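Local atomic coordinates of 30S ribosomal protein S8 (Aquifex aeolicus, PDB entry 3RF2), a protein that binds 16S rRNA very tightly and probably helps coordinate assembly of the platform of the small ribosomal subunit. Residues D9-I14 against E34-V39; S30-R35 against A146-D151; E55-E60 against Q91-I96; A140-D145 against H152-M157. All coordinates share one frame; numbering follows the deposited sequence.

Contact 1 (D9-I14 against E34-V39); sequences DMFSAI and ERILDV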
loop_
_atom_site.group_PDB
_atom_site.type_symbol
_atom_site.label_atom_id
_atom_site.label_comp_id
_atom_site.label_asym_id
_atom_site.label_seq_id
_atom_site.Cartn_x
_atom_site.Cartn_y
_atom_site.Cartn_z
ATOM N N ASP A 9 2.688 8.516 3.796
ATOM C CA ASP A 9 3.560 7.940 4.816
ATOM C C ASP A 9 3.634 6.403 4.709
ATOM O O ASP A 9 4.649 5.790 5.039
ATOM C CB ASP A 9 3.136 8.416 6.210
ATOM C CG ASP A 9 3.250 9.940 6.369
ATOM O OD1 ASP A 9 4.253 10.528 5.899
ATOM O OD2 ASP A 9 2.328 10.553 6.953
ATOM N N MET A 10 2.557 5.798 4.221
ATOM C CA MET A 10 2.546 4.379 3.887
ATOM C C MET A 10 3.527 4.056 2.754
ATOM O O MET A 10 4.201 3.020 2.780
ATOM C CB MET A 10 1.129 3.935 3.492
ATOM C CG MET A 10 0.979 2.441 3.231
ATOM S SD MET A 10 -0.691 1.932 2.744
ATOM C CE MET A 10 -0.650 2.213 0.968
ATOM N N PHE A 11 3.593 4.929 1.748
ATOM C CA PHE A 11 4.454 4.656 0.601
ATOM C C PHE A 11 5.894 4.607 1.081
ATOM O O PHE A 11 6.657 3.718 0.690
ATOM C CB PHE A 11 4.284 5.701 -0.496
ATOM C CG PHE A 11 2.975 5.607 -1.220
ATOM C CD1 PHE A 11 2.204 4.459 -1.136
ATOM C CD2 PHE A 11 2.511 6.674 -1.985
ATOM C CE1 PHE A 11 0.990 4.364 -1.805
ATOM C CE2 PHE A 11 1.304 6.592 -2.653
ATOM C CZ PHE A 11 0.539 5.434 -2.559
ATOM N N SER A 12 6.240 5.555 1.948
ATOM C CA SER A 12 7.568 5.632 2.565
ATOM C C SER A 12 7.944 4.367 3.333
ATOM O O SER A 12 8.985 3.766 3.070
ATOM C CB SER A 12 7.662 6.841 3.503
ATOM O OG SER A 12 8.102 7.983 2.785
ATOM N N ALA A 13 7.112 3.994 4.302
ATOM C CA ALA A 13 7.295 2.741 5.032
ATOM C C ALA A 13 7.531 1.560 4.071
ATOM O O ALA A 13 8.474 0.773 4.228
ATOM C CB ALA A 13 6.081 2.469 5.918
ATOM N N ILE A 14 6.663 1.441 3.072
ATOM C CA ILE A 14 6.755 0.328 2.151
ATOM C C ILE A 14 8.139 0.333 1.518
ATOM O O ILE A 14 8.836 -0.687 1.515
ATOM C CB ILE A 14 5.674 0.413 1.068
ATOM C CG1 ILE A 14 4.333 -0.042 1.645
ATOM C CG2 ILE A 14 6.035 -0.456 -0.119
ATOM C CD1 ILE A 14 3.157 0.255 0.729
ATOM N N GLU A 34 -6.643 0.502 2.184
ATOM C CA GLU A 34 -7.073 -0.827 1.836
ATOM C C GLU A 34 -7.416 -0.973 0.365
ATOM O O GLU A 34 -7.070 -1.985 -0.236
ATOM C CB GLU A 34 -8.270 -1.249 2.696
ATOM C CG GLU A 34 -7.961 -1.331 4.179
ATOM C CD GLU A 34 -9.075 -2.026 4.951
ATOM O OE1 GLU A 34 -10.203 -2.135 4.409
ATOM O OE2 GLU A 34 -8.812 -2.481 6.087
ATOM N N ARG A 35 -8.117 0.002 -0.215
ATOM C CA ARG A 35 -8.451 -0.088 -1.633
ATOM C C ARG A 35 -7.197 0.040 -2.457
ATOM O O ARG A 35 -7.104 -0.531 -3.538
ATOM C CB ARG A 35 -9.470 0.960 -2.066
ATOM C CG ARG A 35 -10.908 0.550 -1.821
ATOM C CD ARG A 35 -11.878 1.450 -2.565
ATOM N NE ARG A 35 -13.257 1.249 -2.127
ATOM C CZ ARG A 35 -13.765 1.784 -1.023
ATOM N NH1 ARG A 35 -13.001 2.541 -0.250
ATOM N NH2 ARG A 35 -15.030 1.556 -0.686
ATOM N N ILE A 36 -6.237 0.800 -1.943
ATOM C CA ILE A 36 -4.965 0.992 -2.644
ATOM C C ILE A 36 -4.131 -0.291 -2.638
ATOM O O ILE A 36 -3.643 -0.724 -3.672
ATOM C CB ILE A 36 -4.151 2.140 -2.036
ATOM C CG1 ILE A 36 -4.830 3.483 -2.338
ATOM C CG2 ILE A 36 -2.732 2.148 -2.606
ATOM C CD1 ILE A 36 -4.200 4.634 -1.598
ATOM N N LEU A 37 -4.016 -0.902 -1.464
ATOM C CA LEU A 37 -3.313 -2.163 -1.309
ATOM C C LEU A 37 -3.944 -3.245 -2.145
ATOM O O LEU A 37 -3.258 -4.154 -2.601
ATOM C CB LEU A 37 -3.299 -2.585 0.143
ATOM C CG LEU A 37 -2.438 -1.723 1.046
ATOM C CD1 LEU A 37 -2.617 -2.132 2.514
ATOM C CD2 LEU A 37 -1.042 -1.937 0.620
ATOM N N ASP A 38 -5.251 -3.152 -2.348
ATOM C CA ASP A 38 -5.951 -4.146 -3.155
ATOM C C ASP A 38 -5.596 -3.995 -4.623
ATOM O O ASP A 38 -5.465 -4.997 -5.345
ATOM C CB ASP A 38 -7.461 -4.057 -2.951
ATOM C CG ASP A 38 -7.990 -5.149 -2.040
ATOM O OD1 ASP A 38 -7.374 -5.408 -0.988
ATOM O OD2 ASP A 38 -9.013 -5.769 -2.395
ATOM N N VAL A 39 -5.422 -2.752 -5.061
ATOM C CA VAL A 39 -4.870 -2.528 -6.396
ATOM C C VAL A 39 -3.456 -3.098 -6.507
ATOM O O VAL A 39 -3.115 -3.769 -7.482
ATOM C CB VAL A 39 -4.785 -1.036 -6.761
ATOM C CG1 VAL A 39 -4.263 -0.883 -8.204
ATOM C CG2 VAL A 39 -6.147 -0.341 -6.561
#

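Contact 2 (S30-R35 against A146-D151); sequences SKLKER and AGVMTD. With SO4 (sulfate ion), chain B.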
loop_
_atom_site.group_PDB
_atom_site.type_symbol
_atom_site.label_atom_id
_atom_site.label_comp_id
_atom_site.label_asym_id
_atom_site.label_seq_id
_atom_site.Cartn_x
_atom_site.Cartn_y
_atom_site.Cartn_z
ATOM N N SER A 30 -6.967 2.107 7.230
ATOM C CA SER A 30 -7.596 3.185 6.489
ATOM C C SER A 30 -8.375 2.492 5.388
ATOM O O SER A 30 -7.901 1.500 4.860
ATOM C CB SER A 30 -6.527 4.096 5.875
ATOM O OG SER A 30 -7.087 5.141 5.102
ATOM N N LYS A 31 -9.553 2.985 5.019
ATOM C CA LYS A 31 -10.318 2.295 3.972
ATOM C C LYS A 31 -9.768 2.605 2.583
ATOM O O LYS A 31 -9.807 1.772 1.671
ATOM C CB LYS A 31 -11.805 2.636 4.028
ATOM C CG LYS A 31 -12.659 1.984 2.920
ATOM C CD LYS A 31 -12.561 0.448 2.932
ATOM C CE LYS A 31 -13.828 -0.237 2.388
ATOM N NZ LYS A 31 -15.021 -0.088 3.289
ATOM N N LEU A 32 -9.270 3.821 2.430
ATOM C CA LEU A 32 -8.576 4.227 1.221
ATOM C C LEU A 32 -7.301 3.401 1.033
ATOM O O LEU A 32 -7.053 2.884 -0.047
ATOM C CB LEU A 32 -8.233 5.716 1.285
ATOM C CG LEU A 32 -7.536 6.240 0.034
ATOM C CD1 LEU A 32 -8.242 5.699 -1.188
ATOM C CD2 LEU A 32 -7.528 7.779 0.017
ATOM N N LYS A 33 -6.497 3.299 2.085
ATOM C CA LYS A 33 -5.277 2.497 2.060
ATOM C C LYS A 33 -5.563 1.047 1.651
ATOM O O LYS A 33 -4.837 0.442 0.873
ATOM C CB LYS A 33 -4.582 2.542 3.428
ATOM C CG LYS A 33 -3.580 3.680 3.563
ATOM C CD LYS A 33 -2.871 3.677 4.910
ATOM C CE LYS A 33 -3.227 4.929 5.723
ATOM N NZ LYS A 33 -2.757 4.834 7.130
ATOM N N GLU A 34 -6.643 0.502 2.184
ATOM C CA GLU A 34 -7.073 -0.827 1.836
ATOM C C GLU A 34 -7.416 -0.973 0.365
ATOM O O GLU A 34 -7.070 -1.985 -0.236
ATOM C CB GLU A 34 -8.270 -1.249 2.696
ATOM C CG GLU A 34 -7.961 -1.331 4.179
ATOM C CD GLU A 34 -9.075 -2.026 4.951
ATOM O OE1 GLU A 34 -10.203 -2.135 4.409
ATOM O OE2 GLU A 34 -8.812 -2.481 6.087
ATOM N N ARG A 35 -8.117 0.002 -0.215
ATOM C CA ARG A 35 -8.451 -0.088 -1.633
ATOM C C ARG A 35 -7.197 0.040 -2.457
ATOM O O ARG A 35 -7.104 -0.531 -3.538
ATOM C CB ARG A 35 -9.470 0.960 -2.066
ATOM C CG ARG A 35 -10.908 0.550 -1.821
ATOM C CD ARG A 35 -11.878 1.450 -2.565
ATOM N NE ARG A 35 -13.257 1.249 -2.127
ATOM C CZ ARG A 35 -13.765 1.784 -1.023
ATOM N NH1 ARG A 35 -13.001 2.541 -0.250
ATOM N NH2 ARG A 35 -15.030 1.556 -0.686
ATOM N N ALA A 146 -16.188 5.347 -9.047
ATOM C CA ALA A 146 -16.530 3.934 -9.103
ATOM C C ALA A 146 -15.540 3.088 -8.309
ATOM O O ALA A 146 -15.484 1.868 -8.466
ATOM C CB ALA A 146 -16.598 3.467 -10.546
ATOM N N GLY A 147 -14.762 3.738 -7.450
ATOM C CA GLY A 147 -13.757 3.046 -6.665
ATOM C C GLY A 147 -12.331 3.333 -7.120
ATOM O O GLY A 147 -12.099 4.044 -8.102
ATOM N N VAL A 148 -11.379 2.766 -6.381
ATOM C CA VAL A 148 -9.958 3.010 -6.563
ATOM C C VAL A 148 -9.429 1.936 -7.489
ATOM O O VAL A 148 -9.639 0.755 -7.231
ATOM C CB VAL A 148 -9.234 2.932 -5.203
ATOM C CG1 VAL A 148 -7.730 3.073 -5.365
ATOM C CG2 VAL A 148 -9.769 4.004 -4.255
ATOM N N MET A 149 -8.747 2.330 -8.565
ATOM C CA MET A 149 -8.382 1.383 -9.618
ATOM C C MET A 149 -7.202 1.892 -10.438
ATOM O O MET A 149 -6.706 2.991 -10.200
ATOM C CB MET A 149 -9.582 1.156 -10.540
ATOM C CG MET A 149 -10.179 2.463 -11.078
ATOM S SD MET A 149 -11.479 2.265 -12.321
ATOM C CE MET A 149 -12.884 1.791 -11.302
ATOM N N THR A 150 -6.767 1.109 -11.420
ATOM C CA THR A 150 -5.636 1.517 -12.235
ATOM C C THR A 150 -6.066 2.492 -13.304
ATOM O O THR A 150 -7.260 2.702 -13.539
ATOM C CB THR A 150 -4.910 0.328 -12.893
ATOM O OG1 THR A 150 -5.795 -0.346 -13.792
ATOM C CG2 THR A 150 -4.441 -0.648 -11.843
ATOM N N ASP A 151 -5.080 3.116 -13.933
ATOM C CA ASP A 151 -5.362 3.994 -15.047
ATOM C C ASP A 151 -5.972 3.160 -16.158
ATOM O O ASP A 151 -6.957 3.551 -16.766
ATOM C CB ASP A 151 -4.098 4.721 -15.520
ATOM C CG ASP A 151 -2.946 3.756 -15.808
ATOM O OD1 ASP A 151 -2.495 3.067 -14.871
ATOM O OD2 ASP A 151 -2.499 3.692 -16.963
HETATM S S SO4 B . -3.076 7.346 10.131
HETATM O O1 SO4 B . -2.357 7.046 8.894
HETATM O O2 SO4 B . -2.933 8.768 10.436
HETATM O O3 SO4 B . -2.492 6.573 11.224
HETATM O O4 SO4 B . -4.487 7.002 9.960
#

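Contact 3 (E55-E60 against Q91-I96); sequences EKYEEE and QYPIKI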
loop_
_atom_site.group_PDB
_atom_site.type_symbol
_atom_site.label_atom_id
_atom_site.label_comp_id
_atom_site.label_asym_id
_atom_site.label_seq_id
_atom_site.Cartn_x
_atom_site.Cartn_y
_atom_site.Cartn_z
ATOM N N GLU A 55 -9.747 -12.241 15.972
ATOM C CA GLU A 55 -8.842 -13.306 16.400
ATOM C C GLU A 55 -7.477 -13.178 15.728
ATOM O O GLU A 55 -6.454 -13.579 16.293
ATOM C CB GLU A 55 -9.442 -14.683 16.075
ATOM C CG GLU A 55 -10.739 -15.013 16.815
ATOM C CD GLU A 55 -10.508 -15.352 18.281
ATOM O OE1 GLU A 55 -9.469 -15.969 18.586
ATOM O OE2 GLU A 55 -11.355 -15.001 19.128
ATOM N N LYS A 56 -7.470 -12.632 14.513
ATOM C CA LYS A 56 -6.227 -12.471 13.755
ATOM C C LYS A 56 -5.240 -11.516 14.411
ATOM O O LYS A 56 -4.038 -11.758 14.393
ATOM C CB LYS A 56 -6.507 -12.049 12.310
ATOM C CG LYS A 56 -5.987 -13.028 11.247
ATOM C CD LYS A 56 -4.460 -13.194 11.281
ATOM C CE LYS A 56 -3.930 -13.758 9.948
ATOM N NZ LYS A 56 -2.438 -13.894 9.885
ATOM N N TYR A 57 -5.740 -10.436 15.001
ATOM C CA TYR A 57 -4.844 -9.511 15.681
ATOM C C TYR A 57 -4.156 -10.172 16.862
ATOM O O TYR A 57 -2.945 -10.033 17.021
ATOM C CB TYR A 57 -5.550 -8.228 16.130
ATOM C CG TYR A 57 -4.659 -7.360 16.989
ATOM C CD1 TYR A 57 -3.731 -6.499 16.422
ATOM C CD2 TYR A 57 -4.729 -7.420 18.373
ATOM C CE1 TYR A 57 -2.901 -5.710 17.208
ATOM C CE2 TYR A 57 -3.909 -6.635 19.163
ATOM C CZ TYR A 57 -2.998 -5.785 18.575
ATOM O OH TYR A 57 -2.186 -5.011 19.367
ATOM N N GLU A 58 -4.935 -10.884 17.680
ATOM C CA GLU A 58 -4.417 -11.627 18.835
ATOM C C GLU A 58 -3.258 -12.532 18.441
ATOM O O GLU A 58 -2.147 -12.424 18.975
ATOM C CB GLU A 58 -5.508 -12.521 19.434
ATOM C CG GLU A 58 -6.825 -11.837 19.731
ATOM C CD GLU A 58 -6.737 -10.900 20.902
ATOM O OE1 GLU A 58 -5.713 -10.938 21.616
ATOM O OE2 GLU A 58 -7.689 -10.122 21.106
ATOM N N GLU A 59 -3.547 -13.453 17.526
ATOM C CA GLU A 59 -2.539 -14.352 16.994
ATOM C C GLU A 59 -1.225 -13.611 16.792
ATOM O O GLU A 59 -0.194 -13.986 17.371
ATOM C CB GLU A 59 -3.020 -14.957 15.676
ATOM C CG GLU A 59 -4.283 -15.799 15.793
ATOM C CD GLU A 59 -4.652 -16.504 14.488
ATOM O OE1 GLU A 59 -3.849 -16.456 13.520
ATOM O OE2 GLU A 59 -5.750 -17.107 14.435
ATOM N N GLU A 60 -1.288 -12.540 15.993
ATOM C CA GLU A 60 -0.113 -11.785 15.570
ATOM C C GLU A 60 0.700 -11.231 16.722
ATOM O O GLU A 60 1.915 -11.394 16.796
ATOM C CB GLU A 60 -0.544 -10.621 14.682
ATOM C CG GLU A 60 0.581 -10.018 13.886
ATOM C CD GLU A 60 0.963 -10.892 12.719
ATOM O OE1 GLU A 60 0.109 -11.700 12.291
ATOM O OE2 GLU A 60 2.111 -10.780 12.240
ATOM N N GLN A 91 -9.869 1.568 14.770
ATOM C CA GLN A 91 -8.855 1.311 13.748
ATOM C C GLN A 91 -7.982 0.089 14.055
ATOM O O GLN A 91 -7.749 -0.233 15.227
ATOM C CB GLN A 91 -7.995 2.560 13.544
ATOM C CG GLN A 91 -6.922 2.400 12.500
ATOM C CD GLN A 91 -6.288 3.713 12.121
ATOM O OE1 GLN A 91 -6.569 4.267 11.053
ATOM N NE2 GLN A 91 -5.420 4.222 12.993
ATOM N N TYR A 92 -7.499 -0.570 12.997
ATOM C CA TYR A 92 -6.759 -1.831 13.105
ATOM C C TYR A 92 -5.511 -1.839 12.244
ATOM O O TYR A 92 -5.450 -1.111 11.260
ATOM C CB TYR A 92 -7.653 -2.999 12.696
ATOM C CG TYR A 92 -8.452 -2.791 11.422
ATOM C CD1 TYR A 92 -8.034 -3.336 10.221
ATOM C CD2 TYR A 92 -9.647 -2.085 11.436
ATOM C CE1 TYR A 92 -8.775 -3.173 9.063
ATOM C CE2 TYR A 92 -10.395 -1.916 10.290
ATOM C CZ TYR A 92 -9.952 -2.463 9.103
ATOM O OH TYR A 92 -10.688 -2.302 7.950
ATOM N N PRO A 93 -4.512 -2.671 12.605
ATOM C CA PRO A 93 -3.261 -2.698 11.839
ATOM C C PRO A 93 -3.379 -3.531 10.569
ATOM O O PRO A 93 -4.055 -4.558 10.550
ATOM C CB PRO A 93 -2.259 -3.352 12.799
ATOM C CG PRO A 93 -2.990 -3.532 14.117
ATOM C CD PRO A 93 -4.445 -3.549 13.784
ATOM N N ILE A 94 -2.738 -3.066 9.507
ATOM C CA ILE A 94 -2.634 -3.852 8.301
ATOM C C ILE A 94 -1.232 -4.440 8.185
ATOM O O ILE A 94 -0.232 -3.754 8.408
ATOM C CB ILE A 94 -2.963 -3.041 7.074
ATOM C CG1 ILE A 94 -4.471 -2.799 7.004
ATOM C CG2 ILE A 94 -2.515 -3.774 5.841
ATOM C CD1 ILE A 94 -4.867 -1.817 5.914
ATOM N N LYS A 95 -1.184 -5.735 7.889
ATOM C CA LYS A 95 0.061 -6.427 7.662
ATOM C C LYS A 95 0.211 -6.483 6.154
ATOM O O LYS A 95 -0.677 -6.965 5.452
ATOM C CB LYS A 95 0.015 -7.845 8.258
ATOM C CG LYS A 95 1.345 -8.599 8.189
ATOM C CD LYS A 95 1.259 -9.986 8.803
ATOM C CE LYS A 95 2.619 -10.654 8.831
ATOM N NZ LYS A 95 2.587 -12.006 9.490
ATOM N N ILE A 96 1.314 -5.957 5.648
ATOM C CA ILE A 96 1.568 -6.019 4.215
ATOM C C ILE A 96 2.690 -6.995 3.898
ATOM O O ILE A 96 3.780 -6.871 4.449
ATOM C CB ILE A 96 1.949 -4.644 3.637
ATOM C CG1 ILE A 96 0.760 -3.678 3.736
ATOM C CG2 ILE A 96 2.423 -4.822 2.180
ATOM C CD1 ILE A 96 1.129 -2.216 3.682
HETATM O O HOH W 1 0.129 -13.178 10.159
#

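Contact 4 (A140-D145 against H152-M157); sequences AIVSTD and HEARRM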
loop_
_atom_site.group_PDB
_atom_site.type_symbol
_atom_site.label_atom_id
_atom_site.label_comp_id
_atom_site.label_asym_id
_atom_site.label_seq_id
_atom_site.Cartn_x
_atom_site.Cartn_y
_atom_site.Cartn_z
ATOM N N ALA A 140 -0.872 4.203 -12.735
ATOM C CA ALA A 140 -1.355 5.248 -11.861
ATOM C C ALA A 140 -2.472 4.615 -11.072
ATOM O O ALA A 140 -3.265 3.842 -11.615
ATOM C CB ALA A 140 -1.881 6.435 -12.656
ATOM N N ILE A 141 -2.528 4.924 -9.784
ATOM C CA ILE A 141 -3.678 4.537 -8.990
ATOM C C ILE A 141 -4.592 5.753 -8.854
ATOM O O ILE A 141 -4.152 6.815 -8.413
ATOM C CB ILE A 141 -3.247 4.019 -7.603
ATOM C CG1 ILE A 141 -2.450 2.713 -7.765
ATOM C CG2 ILE A 141 -4.467 3.836 -6.727
ATOM C CD1 ILE A 141 -1.718 2.277 -6.523
ATOM N N VAL A 142 -5.854 5.592 -9.246
ATOM C CA VAL A 142 -6.777 6.709 -9.353
ATOM C C VAL A 142 -8.069 6.490 -8.585
ATOM O O VAL A 142 -8.709 5.445 -8.711
ATOM C CB VAL A 142 -7.145 6.995 -10.822
ATOM C CG1 VAL A 142 -5.884 7.295 -11.643
ATOM C CG2 VAL A 142 -7.877 5.826 -11.411
ATOM N N SER A 143 -8.465 7.495 -7.807
ATOM C CA SER A 143 -9.725 7.435 -7.079
ATOM C C SER A 143 -10.862 7.958 -7.945
ATOM O O SER A 143 -10.944 9.159 -8.209
ATOM C CB SER A 143 -9.633 8.250 -5.792
ATOM O OG SER A 143 -10.877 8.263 -5.117
ATOM N N THR A 144 -11.727 7.051 -8.394
ATOM C CA THR A 144 -12.817 7.411 -9.282
ATOM C C THR A 144 -14.134 7.381 -8.525
ATOM O O THR A 144 -14.178 7.012 -7.350
ATOM C CB THR A 144 -12.951 6.418 -10.446
ATOM O OG1 THR A 144 -13.742 5.301 -10.024
ATOM C CG2 THR A 144 -11.594 5.931 -10.906
ATOM N N ASP A 145 -15.216 7.761 -9.191
ATOM C CA ASP A 145 -16.511 7.694 -8.526
ATOM C C ASP A 145 -17.033 6.253 -8.568
ATOM O O ASP A 145 -18.169 5.973 -8.185
ATOM C CB ASP A 145 -17.516 8.678 -9.143
ATOM C CG ASP A 145 -17.939 8.295 -10.556
ATOM O OD1 ASP A 145 -17.539 7.217 -11.050
ATOM O OD2 ASP A 145 -18.694 9.075 -11.172
ATOM N N HIS A 152 -5.405 1.985 -16.395
ATOM C CA HIS A 152 -5.941 1.096 -17.415
ATOM C C HIS A 152 -7.434 0.851 -17.210
ATOM O O HIS A 152 -8.221 0.914 -18.155
ATOM C CB HIS A 152 -5.169 -0.228 -17.456
ATOM C CG HIS A 152 -5.690 -1.195 -18.472
ATOM N ND1 HIS A 152 -6.712 -2.085 -18.203
ATOM C CD2 HIS A 152 -5.345 -1.410 -19.767
ATOM C CE1 HIS A 152 -6.970 -2.801 -19.281
ATOM N NE2 HIS A 152 -6.151 -2.409 -20.246
ATOM N N GLU A 153 -7.836 0.580 -15.977
ATOM C CA GLU A 153 -9.245 0.303 -15.717
ATOM C C GLU A 153 -10.097 1.565 -15.820
ATOM O O GLU A 153 -11.192 1.534 -16.382
ATOM C CB GLU A 153 -9.423 -0.393 -14.367
ATOM C CG GLU A 153 -8.800 -1.780 -14.347
ATOM C CD GLU A 153 -8.687 -2.373 -12.955
ATOM O OE1 GLU A 153 -8.509 -1.609 -11.973
ATOM O OE2 GLU A 153 -8.773 -3.618 -12.851
ATOM N N ALA A 154 -9.595 2.675 -15.288
ATOM C CA ALA A 154 -10.315 3.939 -15.404
ATOM C C ALA A 154 -10.604 4.227 -16.873
ATOM O O ALA A 154 -11.726 4.585 -17.225
ATOM C CB ALA A 154 -9.525 5.079 -14.774
ATOM N N ARG A 155 -9.601 4.053 -17.731
ATOM C CA ARG A 155 -9.797 4.268 -19.164
ATOM C C ARG A 155 -10.870 3.337 -19.714
ATOM O O ARG A 155 -11.799 3.777 -20.399
ATOM C CB ARG A 155 -8.493 4.098 -19.958
ATOM C CG ARG A 155 -7.642 5.365 -20.049
ATOM C CD ARG A 155 -6.386 5.134 -20.873
ATOM N NE ARG A 155 -5.238 5.765 -20.243
ATOM C CZ ARG A 155 -4.339 5.122 -19.504
ATOM N NH1 ARG A 155 -4.436 3.808 -19.315
ATOM N NH2 ARG A 155 -3.335 5.798 -18.959
ATOM N N ARG A 156 -10.743 2.048 -19.409
ATOM C CA ARG A 156 -11.684 1.055 -19.905
ATOM C C ARG A 156 -13.095 1.432 -19.487
ATOM O O ARG A 156 -14.043 1.286 -20.257
ATOM C CB ARG A 156 -11.329 -0.340 -19.383
ATOM C CG ARG A 156 -12.226 -1.450 -19.926
ATOM C CD ARG A 156 -11.897 -2.818 -19.329
ATOM N NE ARG A 156 -12.566 -3.058 -18.054
ATOM C CZ ARG A 156 -11.945 -3.147 -16.881
ATOM N NH1 ARG A 156 -10.624 -3.016 -16.810
ATOM N NH2 ARG A 156 -12.648 -3.376 -15.776
ATOM N N MET A 157 -13.224 1.928 -18.261
ATOM C CA MET A 157 -14.519 2.315 -17.720
ATOM C C MET A 157 -14.920 3.736 -18.130
ATOM O O MET A 157 -15.938 4.263 -17.673
ATOM C CB MET A 157 -14.514 2.188 -16.198
ATOM C CG MET A 157 -14.370 0.756 -15.703
ATOM S SD MET A 157 -14.678 0.591 -13.926
ATOM C CE MET A 157 -16.258 1.416 -13.756
#

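Contact 1 (D9-I14 against E34-V39)
The helical segments 9-14 and 34-39, which meet through Met-10 and Ile-36, cross at -43° with their axes 12.6 Å apart at closest, so side chains have to span the interval. Met-10 does most of this. With CG anti to the backbone N (chi1 -175°) its chain runs straight out to SD and bends only at the last bond. The methyl CE is thereby set beside two aliphatic branches, 4.1 Å from Ile-36 CG2 and 4.2 Å from Leu-37 CD2. A long, flexible thioether suits such a wide gap. Phe-11 reaches the same Ile-36 methyl, which lies at the edge of its ring, 4.4 Å from CE1. No polar bond joins the segments; the contact is a buried apolar seam. Around it, Leu-37 also rests on Ile-94 and Ile-96 of strand 93-98, in keeping with the N-terminal α/β domain of S8, while Phe-11 and Ile-36 turn to Ala-165 and Ile-164 of strand 161-167 in the other sheet.

Contact 2 (S30-R35 against A146-D151)
Val-148 meets Arg-35 first through its CB, which lies 3.7 Å from Arg-35 CB, in van der Waals contact, the CA atoms of Arg-35 and Val-148 being 6.0 Å apart. Beyond CB the valine forks. CG1, anti to the backbone N (chi1 176°), is turned to the helix backbone and stands 4.1 Å from Arg-35 O. CG2 lies 3.7 Å from Arg-35 CD and 3.8 Å from Leu-32 CD1, so one methyl is shared by residues a turn apart on the helix. A β-branched residue suits this place, since both methyls leave directly from the carbon that touches the helix. The contact joins helix 31-43 of the N-terminal α/β domain to the chain corner between strands 139-144 and 149-150 of the C-terminal sheet. Just before the corner, Gly-147 has backbone angles at which a side chain would jam against the carbonyl O of Ala-146. Past it, Thr-150 N-caps helix 151-156, its OG1 taking the N-H of Glu-153. The Arg-35 chain, extended from CG to NE, passes slantwise over Val-148, which it meets with CB and CD. Arg-35 is an exposed residue, so a long chain with a charged end suits it: the methylenes pack while the polar end need not be buried. Lys-33 gives a hydrogen bond of 2.9 Å from NZ to O1 of a sulfate ion that was probably picked up during crystallisation, and another to Pro-28 O.

Contact 3 (E55-E60 against Q91-I96)
The phenol ring of Tyr-57 takes Pro-93 CG obliquely on its CD1-CE1 side, 3.8 Å from CE1, and the two side chains cross at about a right angle, a rigid pyrrolidine ring giving the phenol a firm apolar partner. The tyrosine hydroxyl finds its hydrogen bond at Leu-83 O. The second flat group, the carboxylate of Glu-60, receives Lys-95 NZ on the syn lone pair of OE2, in a salt bridge of 3.0 Å. This is where helix 54-69 packs on the three-stranded antiparallel sheet: Pro-93 and, on the central strand, Lys-95 face it, while Ile-94 and Ile-96 face helix 31-43. Much of the helix belongs to residues 59-93, a region absent from other S8 sequences, and so probably to the unique subdomain linked with tight 16S rRNA association. Lys-95 reaches across fully extended, and Glu-60 bends at chi2 (76°) to meet it. The ammonium also binds Tyr-97 OH and makes a cation-pi contact with Phe-24. Lys-56 NZ, 5.4 Å from Lys-95 NZ, has its own salt bridge to Glu-50, so the like charges are probably each offset by a carboxylate. A leucine in place of this glutamate would probably leave the buried Lys-95 ammonium without its counter-charge and deprive the nearby water of its acceptor. That water accepts from Lys-95 NZ at 2.8 Å and donates to Glu-60 OE1 at 2.6 Å, closing a ring beside the direct bridge.

Contact 4 (A140-D145 against H152-M157)
Val-142 CG2 rests on Ala-154 CB at 3.8 Å, and this single methyl-to-methyl touch is the tight part of the contact. The valine methyl is the branch lying between the backbone N and the carbonyl carbon (chi1 -58° for CG1), and it faces the helix directly. Alanine suits the helix side because a bare methyl lets helix and strand come close, the CA atoms of Ala-154 and Thr-144 being 7.5 Å apart. Both Val-142 and Ala-154 are buried, and Met-130 covers them as well. Toward Thr-144 the packing slackens. Its CG2 comes only to 4.5 Å from Ala-154 CB, and its hydroxyl serves the turn instead, bonding Ala-146 N and Gly-147 O. Further out lie the exposed Asp-145 at the strand end and, on the helix, the exposed His-152 and Arg-156. No hydrogen bond joins the segments, which bury only 77 Å² together; the polar groups around it find partners outside the pair. Asp-151, at the helix start, holds Ala-140 N and also forms a salt bridge with Arg-155, which in turn reaches Met-130 O and makes a cation-pi contact with Tyr-132. The whole is a β-hairpin of strands 139-144 and 149-150 followed at once by a short helix that folds back over the first strand, in the C-terminal domain of S8.

From the N terminus, contact 1 brings helix 6-19 against helix 31-43, closing a loop that contains strand 24-28. Contact 2 starts on that same second helix, sharing Glu-34 and Arg-35, and closes a far longer loop by meeting the chain near its C-terminal end. Contact 3 falls wholly within that loop and holds helix 54-69 to strand 93-98; Glu-34 reaches it through Tyr-92. Contact 4 crosses contact 2, since residues 146-151 lie between its two segments, and Met-149 pairs with Val-142. Helix 31-43, shared by contacts 1 and 2, lies against both sheets, while contacts 3 and 4, centres about 30 Å apart, lie on opposite sides of the chain's centre.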